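Local coordinates for protein response regulator (PDB 3QYY) that probably makes the bacterial second messenger cyclic di-GMP as a diguanylate cyclase, and in this GGDEF-domain piece binds cyclic di-GMP and magnesium, at residues G78-Q83 against F94-H99. Sequence-based numbering, arbitrary orientation.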
# COMPACT_ATOMS: atom_id res chain seq x y z
N GLY B 78 1.36 -6.65 -24.28
CA GLY B 78 2.11 -6.57 -25.52
C GLY B 78 3.23 -7.58 -25.65
O GLY B 78 3.75 -7.79 -26.75
N TRP B 79 3.61 -8.22 -24.55
CA TRP B 79 4.68 -9.22 -24.61
C TRP B 79 4.31 -10.53 -23.93
O TRP B 79 4.93 -11.57 -24.17
CB TRP B 79 5.98 -8.67 -24.01
CG TRP B 79 5.93 -8.25 -22.56
CD1 TRP B 79 5.78 -6.97 -22.08
CD2 TRP B 79 6.09 -9.09 -21.41
NE1 TRP B 79 5.85 -6.97 -20.71
CE2 TRP B 79 6.04 -8.25 -20.27
CE3 TRP B 79 6.28 -10.46 -21.23
CZ2 TRP B 79 6.16 -8.75 -18.96
CZ3 TRP B 79 6.41 -10.96 -19.93
CH2 TRP B 79 6.35 -10.10 -18.81
N LEU B 80 3.29 -10.49 -23.08
CA LEU B 80 2.85 -11.69 -22.37
C LEU B 80 2.44 -12.80 -23.32
O LEU B 80 1.87 -12.53 -24.38
CB LEU B 80 1.69 -11.36 -21.43
CG LEU B 80 2.04 -10.57 -20.17
CD1 LEU B 80 0.76 -10.18 -19.42
CD2 LEU B 80 2.94 -11.41 -19.28
N GLY B 81 2.73 -14.03 -22.94
CA GLY B 81 2.38 -15.18 -23.76
C GLY B 81 0.92 -15.54 -23.63
O GLY B 81 0.22 -15.03 -22.75
N ALA B 82 0.45 -16.42 -24.50
CA ALA B 82 -0.94 -16.85 -24.51
C ALA B 82 -1.38 -17.50 -23.20
O ALA B 82 -2.57 -17.51 -22.88
CB ALA B 82 -1.18 -17.81 -25.67
N GLN B 83 -0.44 -18.04 -22.45
CA GLN B 83 -0.77 -18.70 -21.19
C GLN B 83 -0.29 -17.90 -19.98
O GLN B 83 -0.51 -18.31 -18.83
CB GLN B 83 -0.16 -20.10 -21.15
CG GLN B 83 -0.89 -21.04 -20.22
CD GLN B 83 -2.37 -21.12 -20.54
OE1 GLN B 83 -2.75 -21.47 -21.66
NE2 GLN B 83 -3.20 -20.80 -19.57
N PHE B 94 0.74 -5.07 -8.66
CA PHE B 94 0.37 -6.05 -9.68
C PHE B 94 1.15 -7.36 -9.56
O PHE B 94 2.24 -7.40 -8.98
CB PHE B 94 0.64 -5.48 -11.08
CG PHE B 94 -0.20 -4.29 -11.42
CD1 PHE B 94 -1.39 -4.45 -12.13
CD2 PHE B 94 0.18 -3.01 -11.02
CE1 PHE B 94 -2.20 -3.35 -12.42
CE2 PHE B 94 -0.62 -1.91 -11.31
CZ PHE B 94 -1.82 -2.08 -12.01
N LEU B 95 0.58 -8.42 -10.12
CA LEU B 95 1.23 -9.73 -10.16
C LEU B 95 1.28 -10.14 -11.63
O LEU B 95 0.35 -9.88 -12.39
CB LEU B 95 0.42 -10.79 -9.41
CG LEU B 95 0.05 -10.66 -7.93
CD1 LEU B 95 -0.12 -12.08 -7.36
CD2 LEU B 95 1.10 -9.91 -7.16
N ILE B 96 2.38 -10.78 -12.02
CA ILE B 96 2.53 -11.25 -13.39
C ILE B 96 2.98 -12.70 -13.34
O ILE B 96 3.93 -13.04 -12.63
CB ILE B 96 3.56 -10.41 -14.19
CG1 ILE B 96 3.04 -8.98 -14.38
CG2 ILE B 96 3.82 -11.06 -15.54
CD1 ILE B 96 3.93 -8.09 -15.26
N GLY B 97 2.26 -13.55 -14.07
CA GLY B 97 2.61 -14.96 -14.12
C GLY B 97 3.15 -15.27 -15.51
O GLY B 97 2.49 -14.98 -16.51
N VAL B 98 4.35 -15.84 -15.57
CA VAL B 98 4.97 -16.17 -16.85
C VAL B 98 5.34 -17.64 -16.91
O VAL B 98 6.14 -18.12 -16.11
CB VAL B 98 6.25 -15.34 -17.09
CG1 VAL B 98 6.88 -15.72 -18.43
CG2 VAL B 98 5.92 -13.85 -17.06
N HIS B 99 4.76 -18.36 -17.87
CA HIS B 99 5.06 -19.77 -18.04
C HIS B 99 6.21 -19.93 -19.03
O HIS B 99 6.00 -20.25 -20.20
CB HIS B 99 3.84 -20.55 -18.51
CG HIS B 99 2.87 -20.87 -17.41
ND1 HIS B 99 1.67 -20.23 -17.26
CD2 HIS B 99 2.96 -21.77 -16.40
CE1 HIS B 99 1.04 -20.71 -16.20
NE2 HIS B 99 1.81 -21.64 -15.66
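The nearest CA pairs are Leu80 with Val98, 7.4 Å apart, and Gln83 with His99, 6.7 Å apart, and the end-to-end directions of residues 79-83 and 96-99 differ by 64°. The contact belongs to the GGDEF domain: the loop leads from helix 62-77 into edge strand 85-90, which pairs antiparallel with strand 93-98 as a β-hairpin, so the loop meets the last part of the second strand and the residue after it, at the hairpin's open end. At the apolar end, Leu80 CD2 does double duty. It lies 3.9 Å from Ile96 CG2, and it also sits 3.5 Å above the plane of the Trp79 indole, offset toward the ring's rim, so that neighbouring side chains of the loop pack on each other as well as on the strand. The six-membered ring of Trp79 meets Val98 at an edge: CG2 lies near the indole plane, 4.1 Å from CZ3, and the two side chains cross at about a right angle. CH2 of the same ring also reaches Ile96 CG2. Helix 102-116 adds to this apolar layer, with Leu109 and Trp112 on Ile96 and Ala105 on Val98. The other end is polar, with Gln83 exposed and the His99 ring meeting those of Trp41 and Phe43. Asp84 links both segments, its carboxylate accepting bonds from the backbone N of Gly81 and of His99. The imidazole donates across the contact: His99 ND1 bonds Gln83 O at 3.3 Å, with an N-H...O angle of 151°; the oxygen lies in the imidazole plane, whereas ND1 stands well above the carbonyl plane.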